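Local atomic coordinates of leucine aminopeptidase (Legionella pneumophila, PDB entry 5GNE), a protein that probably removes amino acids from the N-terminal end of peptides, as a zinc-dependent exopeptidase of the M28 family. Residues Leu26-Ser30 / Ser75-Leu79; Gly307-Cys311 / Ala333-Asp337. All coordinates share one frame; numbering follows the deposited sequence.

Contact 1: Leu26-Ser30 / Ser75-Leu79; sequences LIAQS and SKKLL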
ATOM      1  N   LEU A  26     -19.880   7.198 -20.616  1.00 43.50           N
ATOM      2  CA  LEU A  26     -18.528   7.273 -21.121  1.00 38.24           C
ATOM      3  C   LEU A  26     -18.043   8.699 -21.274  1.00 44.75           C
ATOM      4  O   LEU A  26     -18.579   9.442 -22.095  1.00 51.51           O
ATOM      5  CB  LEU A  26     -18.449   6.552 -22.459  1.00 38.64           C
ATOM      6  CG  LEU A  26     -17.042   6.448 -23.028  1.00 42.83           C
ATOM      7  CD1 LEU A  26     -16.174   5.617 -22.081  1.00 45.98           C
ATOM      8  CD2 LEU A  26     -17.124   5.810 -24.389  1.00 47.74           C
ATOM      9  N   ILE A  27     -17.002   9.085 -20.549  1.00 39.56           N
ATOM     10  CA  ILE A  27     -16.511  10.452 -20.675  1.00 40.28           C
ATOM     11  C   ILE A  27     -15.400  10.566 -21.730  1.00 38.62           C
ATOM     12  O   ILE A  27     -15.441  11.423 -22.585  1.00 55.50           O
ATOM     13  CB  ILE A  27     -15.976  10.988 -19.327  1.00 37.29           C
ATOM     14  CG1 ILE A  27     -17.078  11.010 -18.271  1.00 40.85           C
ATOM     15  CG2 ILE A  27     -15.383  12.380 -19.510  1.00 33.05           C
ATOM     16  CD1 ILE A  27     -16.541  11.051 -16.821  1.00 41.82           C
ATOM     17  N   ALA A  28     -14.402   9.696 -21.645  1.00 39.62           N
ATOM     18  CA  ALA A  28     -13.303   9.642 -22.602  1.00 33.73           C
ATOM     19  C   ALA A  28     -12.890   8.189 -22.740  1.00 41.53           C
ATOM     20  O   ALA A  28     -13.136   7.389 -21.847  1.00 44.68           O
ATOM     21  CB  ALA A  28     -12.132  10.495 -22.152  1.00 33.09           C
ATOM     22  N   GLN A  29     -12.298   7.846 -23.874  1.00 38.98           N
ATOM     23  CA  GLN A  29     -11.878   6.483 -24.154  1.00 39.43           C
ATOM     24  C   GLN A  29     -10.626   6.430 -24.989  1.00 38.57           C
ATOM     25  O   GLN A  29     -10.427   7.280 -25.822  1.00 45.36           O
ATOM     26  CB  GLN A  29     -12.986   5.721 -24.869  1.00 45.23           C
ATOM     27  CG  GLN A  29     -12.868   4.198 -24.741  1.00 47.10           C
ATOM     28  CD  GLN A  29     -14.092   3.496 -25.267  1.00 41.25           C
ATOM     29  OE1 GLN A  29     -14.447   3.650 -26.434  1.00 43.26           O
ATOM     30  NE2 GLN A  29     -14.754   2.724 -24.403  1.00 39.34           N
ATOM     31  N   SER A  30      -9.773   5.435 -24.735  1.00 43.41           N
ATOM     32  CA  SER A  30      -8.576   5.171 -25.548  1.00 36.44           C
ATOM     33  C   SER A  30      -8.668   3.759 -26.130  1.00 37.84           C
ATOM     34  O   SER A  30      -9.656   3.077 -25.936  1.00 43.34           O
ATOM     35  CB  SER A  30      -7.302   5.313 -24.713  1.00 48.92           C
ATOM     36  OG  SER A  30      -7.151   4.216 -23.794  1.00 52.58           O
ATOM     37  N   SER A  75     -10.185  15.577 -20.382  1.00 41.35           N
ATOM     38  CA  SER A  75     -10.413  14.168 -20.122  1.00 37.70           C
ATOM     39  C   SER A  75      -9.422  13.236 -20.795  1.00 44.31           C
ATOM     40  O   SER A  75      -9.040  12.218 -20.204  1.00 46.99           O
ATOM     41  CB  SER A  75     -11.810  13.770 -20.546  1.00 45.26           C
ATOM     42  OG  SER A  75     -12.694  14.007 -19.488  1.00 56.63           O
ATOM     43  N   LYS A  76      -9.021  13.552 -22.022  1.00 36.71           N
ATOM     44  CA  LYS A  76      -8.128  12.655 -22.721  1.00 40.61           C
ATOM     45  C   LYS A  76      -6.730  12.703 -22.131  1.00 39.93           C
ATOM     46  O   LYS A  76      -6.059  11.678 -22.041  1.00 48.51           O
ATOM     47  CB  LYS A  76      -8.095  12.964 -24.214  1.00 62.71           C
ATOM     48  CG  LYS A  76      -9.459  12.815 -24.845  1.00 73.89           C
ATOM     49  CD  LYS A  76      -9.399  12.676 -26.347  1.00 80.59           C
ATOM     50  CE  LYS A  76     -10.710  12.074 -26.821  1.00 90.21           C
ATOM     51  NZ  LYS A  76     -11.071  10.865 -25.985  1.00 78.63           N
ATOM     52  N   LYS A  77      -6.284  13.880 -21.710  1.00 44.38           N
ATOM     53  CA  LYS A  77      -4.951  13.960 -21.138  1.00 46.37           C
ATOM     54  C   LYS A  77      -4.949  13.246 -19.782  1.00 45.80           C
ATOM     55  O   LYS A  77      -3.989  12.542 -19.426  1.00 48.24           O
ATOM     56  CB  LYS A  77      -4.484  15.400 -20.996  1.00 42.03           C
ATOM     57  CG  LYS A  77      -2.966  15.469 -20.762  1.00 48.98           C
ATOM     58  CD  LYS A  77      -2.514  16.892 -20.540  1.00 68.27           C
ATOM     59  CE  LYS A  77      -2.397  17.673 -21.824  1.00 73.12           C
ATOM     60  NZ  LYS A  77      -1.769  18.988 -21.541  1.00 79.21           N
ATOM     61  N   LEU A  78      -6.043  13.397 -19.048  1.00 35.97           N
ATOM     62  CA  LEU A  78      -6.200  12.709 -17.777  1.00 39.89           C
ATOM     63  C   LEU A  78      -6.134  11.197 -17.993  1.00 44.55           C
ATOM     64  O   LEU A  78      -5.388  10.475 -17.323  1.00 50.72           O
ATOM     65  CB  LEU A  78      -7.523  13.096 -17.125  1.00 38.92           C
ATOM     66  CG  LEU A  78      -7.813  12.353 -15.818  1.00 48.23           C
ATOM     67  CD1 LEU A  78      -7.161  13.044 -14.630  1.00 45.33           C
ATOM     68  CD2 LEU A  78      -9.317  12.263 -15.598  1.00 42.23           C
ATOM     69  N   LEU A  79      -6.934  10.733 -18.945  1.00 38.54           N
ATOM     70  CA  LEU A  79      -7.032   9.331 -19.237  1.00 34.55           C
ATOM     71  C   LEU A  79      -5.686   8.754 -19.665  1.00 45.52           C
ATOM     72  O   LEU A  79      -5.271   7.691 -19.183  1.00 49.04           O
ATOM     73  CB  LEU A  79      -8.090   9.093 -20.318  1.00 37.08           C
ATOM     74  CG  LEU A  79      -8.107   7.622 -20.779  1.00 40.11           C
ATOM     75  CD1 LEU A  79      -8.439   6.684 -19.595  1.00 31.13           C
ATOM     76  CD2 LEU A  79      -9.104   7.421 -21.904  1.00 38.43           C
TER
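Ala-28 meets the first turn of helix 75-81 through its methyl group: CB lies 3.7 Å from CB of Ser-75, and the CA atoms of this pair are 5.9 Å apart. The same methyl also touches the helix one turn further on, at 4.3 Å from CD2 of Leu-79. That leucine carries CG anti to its backbone N (chi1 173°), which extends the branch across to the strand end, where CD2 rests on the peptide between Gln-29 and Ser-30, 3.5 Å from Ser-30 N. On the other flank of Ala-28, CG2 of Ile-27 comes close to the hydroxyl of Ser-75.

The strand, 25-29, is an edge of a four-stranded antiparallel sheet, and the helix packs on it: the axes of the strand piece 26-29 and the helix piece 75-79 approach to 7.9 Å, with 62° between their N-to-C directions. A classic beta bulge puts Ile-27 and Ala-28 together opposite Phe-35 of the neighbouring strand; Ser-75 also touches Phe-35.

Polar groups play a looser part. Lys-76 bends at its last torsion, bringing NZ to 3.6 Å from Gln-29 O, and no hydrogen bond links the two segments. Ser-30 OG bonds forward into the turn, to the backbone N atoms of His-32 and Phe-33.

Contact 2: Gly307-Cys311 / Ala333-Asp337; sequences GYTKC and ATTLD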
ATOM      1  N   GLY A 307      12.504 -13.220  -6.686  1.00 62.48           N
ATOM      2  CA  GLY A 307      11.670 -13.384  -7.868  1.00 55.68           C
ATOM      3  C   GLY A 307      11.060 -12.103  -8.431  1.00 58.61           C
ATOM      4  O   GLY A 307      11.175 -11.022  -7.844  1.00 66.30           O
ATOM      5  N   TYR A 308      10.427 -12.218  -9.593  1.00 60.84           N
ATOM      6  CA  TYR A 308       9.750 -11.093 -10.226  1.00 59.42           C
ATOM      7  C   TYR A 308       8.354 -11.498 -10.698  1.00 69.28           C
ATOM      8  O   TYR A 308       8.109 -12.642 -11.069  1.00 74.83           O
ATOM      9  CB  TYR A 308      10.581 -10.533 -11.384  1.00 51.47           C
ATOM     10  CG  TYR A 308      11.847  -9.861 -10.899  1.00 58.28           C
ATOM     11  CD1 TYR A 308      13.045 -10.566 -10.822  1.00 61.03           C
ATOM     12  CD2 TYR A 308      11.844  -8.528 -10.501  1.00 49.92           C
ATOM     13  CE1 TYR A 308      14.206  -9.959 -10.361  1.00 68.60           C
ATOM     14  CE2 TYR A 308      12.995  -7.913 -10.042  1.00 57.65           C
ATOM     15  CZ  TYR A 308      14.174  -8.627  -9.969  1.00 69.55           C
ATOM     16  OH  TYR A 308      15.319  -8.006  -9.512  1.00 67.55           O
ATOM     17  N   THR A 309       7.432 -10.548 -10.645  1.00 75.68           N
ATOM     18  CA  THR A 309       6.049 -10.767 -11.056  1.00 67.16           C
ATOM     19  C   THR A 309       5.454  -9.511 -11.711  1.00 66.28           C
ATOM     20  O   THR A 309       6.047  -8.421 -11.655  1.00 70.26           O
ATOM     21  CB  THR A 309       5.198 -11.244  -9.849  1.00 72.78           C
ATOM     22  OG1 THR A 309       3.859 -11.514 -10.272  1.00 81.06           O
ATOM     23  CG2 THR A 309       5.179 -10.217  -8.734  1.00 71.75           C
ATOM     24  N   LYS A 310       4.322  -9.676 -12.384  1.00 70.31           N
ATOM     25  CA  LYS A 310       3.617  -8.555 -13.002  1.00 74.00           C
ATOM     26  C   LYS A 310       2.217  -8.437 -12.403  1.00 68.69           C
ATOM     27  O   LYS A 310       1.742  -9.363 -11.744  1.00 60.84           O
ATOM     28  CB  LYS A 310       3.540  -8.705 -14.527  1.00 91.90           C
ATOM     29  CG  LYS A 310       4.842  -8.417 -15.295  1.00101.36           C
ATOM     30  CD  LYS A 310       4.557  -7.544 -16.540  1.00101.84           C
ATOM     31  CE  LYS A 310       5.757  -7.405 -17.487  1.00 97.84           C
ATOM     32  NZ  LYS A 310       5.402  -6.628 -18.719  1.00 91.23           N
ATOM     33  N   CYS A 311       1.614  -7.257 -12.540  1.00 68.81           N
ATOM     34  CA  CYS A 311       0.296  -6.969 -11.966  1.00 65.54           C
ATOM     35  C   CYS A 311      -0.657  -6.394 -13.005  1.00 67.11           C
ATOM     36  O   CYS A 311      -0.232  -5.864 -14.022  1.00 73.62           O
ATOM     37  CB  CYS A 311       0.407  -5.990 -10.776  1.00 60.93           C
ATOM     38  SG  CYS A 311      -1.080  -5.996  -9.761  1.00157.59           S
ATOM     39  N   ALA A 333       4.414 -11.217  -1.443  1.00 51.81           N
ATOM     40  CA  ALA A 333       4.425 -12.598  -0.964  1.00 54.85           C
ATOM     41  C   ALA A 333       4.310 -13.665  -2.059  1.00 59.20           C
ATOM     42  O   ALA A 333       4.878 -14.745  -1.924  1.00 54.02           O
ATOM     43  CB  ALA A 333       3.302 -12.796   0.068  1.00 50.20           C
ATOM     44  N   THR A 334       3.581 -13.365  -3.132  1.00 63.03           N
ATOM     45  CA  THR A 334       3.281 -14.353  -4.182  1.00 62.44           C
ATOM     46  C   THR A 334       3.542 -13.802  -5.584  1.00 63.67           C
ATOM     47  O   THR A 334       3.626 -12.584  -5.764  1.00 68.91           O
ATOM     48  CB  THR A 334       1.814 -14.832  -4.120  1.00 66.78           C
ATOM     49  OG1 THR A 334       0.948 -13.704  -4.272  1.00 79.40           O
ATOM     50  CG2 THR A 334       1.508 -15.501  -2.795  1.00 71.96           C
ATOM     51  N   THR A 335       3.747 -14.700  -6.550  1.00 74.06           N
ATOM     52  CA  THR A 335       3.730 -14.354  -7.978  1.00 80.66           C
ATOM     53  C   THR A 335       2.290 -14.307  -8.434  1.00 93.96           C
ATOM     54  O   THR A 335       1.415 -14.823  -7.748  1.00105.51           O
ATOM     55  CB  THR A 335       4.481 -15.359  -8.848  1.00 87.10           C
ATOM     56  OG1 THR A 335       5.713 -15.710  -8.223  1.00 98.41           O
ATOM     57  CG2 THR A 335       4.787 -14.774 -10.230  1.00 84.16           C
ATOM     58  N   LEU A 336       2.046 -13.745  -9.611  1.00 95.82           N
ATOM     59  CA  LEU A 336       0.697 -13.688 -10.149  1.00101.82           C
ATOM     60  C   LEU A 336       0.104 -15.046 -10.584  1.00109.81           C
ATOM     61  O   LEU A 336      -1.114 -15.168 -10.733  1.00116.39           O
ATOM     62  CB  LEU A 336       0.665 -12.706 -11.319  1.00 90.82           C
ATOM     63  CG  LEU A 336      -0.734 -12.494 -11.870  1.00 86.01           C
ATOM     64  CD1 LEU A 336      -1.630 -11.991 -10.747  1.00 83.16           C
ATOM     65  CD2 LEU A 336      -0.682 -11.500 -13.005  1.00 89.67           C
ATOM     66  N   ASP A 337       0.926 -16.072 -10.768  1.00109.14           N
ATOM     67  CA  ASP A 337       0.352 -17.372 -11.107  1.00115.77           C
ATOM     68  C   ASP A 337       0.209 -18.378  -9.960  1.00112.39           C
ATOM     69  O   ASP A 337      -0.779 -19.112  -9.933  1.00122.85           O
ATOM     70  CB  ASP A 337       1.095 -18.002 -12.287  1.00121.29           C
ATOM     71  CG  ASP A 337       1.114 -17.094 -13.504  1.00123.83           C
ATOM     72  OD1 ASP A 337       0.013 -16.795 -14.011  1.00126.62           O
ATOM     73  OD2 ASP A 337       2.205 -16.699 -13.962  1.00122.71           O
TER
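In the M28 catalytic fold, strand 306-309 forms one edge of the mixed eight-stranded sheet, and the loop that follows strand 328-332 passes close to the end of this edge strand. Thr-309 makes the junction, its CA 5.3 Å from that of Thr-335. The single hydrogen bond between the segments runs from the backbone N of Leu-336 to OG1 of Thr-309, 2.9 Å long but bent, with an angle of 138° at the hydrogen. Thr-309 can receive it because its hydroxyl stands anti to the backbone N (chi1 -177°); the same oxygen that accepts from the loop donates weakly within its own segment, to Lys-310 O.

The side chains of Thr-309 and Thr-335 run alongside each other in opposing senses; CG2 of Thr-335 lies 3.4 Å from OG1 of Thr-309 and is also in contact with CB of that residue. Around them, Thr-309 also touches Trp-280 and Leu-282 of the adjacent strand 279-282, and Thr-334 turns its CB away from the strand and touches Tyr-270. Just beyond the strand end, Cys-311 is held in a disulfide to Cys-315. Leu-336 completes the contact beside the carbonyl of Lys-310, with CD2 set 3.5 Å from Lys-310 O.

Both segments of contact 1 precede those of contact 2 in the chain, and the two contacts do not touch: their centres are 30 Å apart and their nearest atoms about 15 Å. Contact 1 belongs to the small antiparallel sheet near the N-terminus, its centre about 26 Å from the centre of the chain and away from the zinc site. Contact 2 is more central, about 16 Å from the chain centre, within the peptidase family M28 region. There the side chain of Thr-334 is about 10 Å from a bound zinc ion, and equally about 10 Å from the side chains of the zinc ligands Asp-204 and Asp-266.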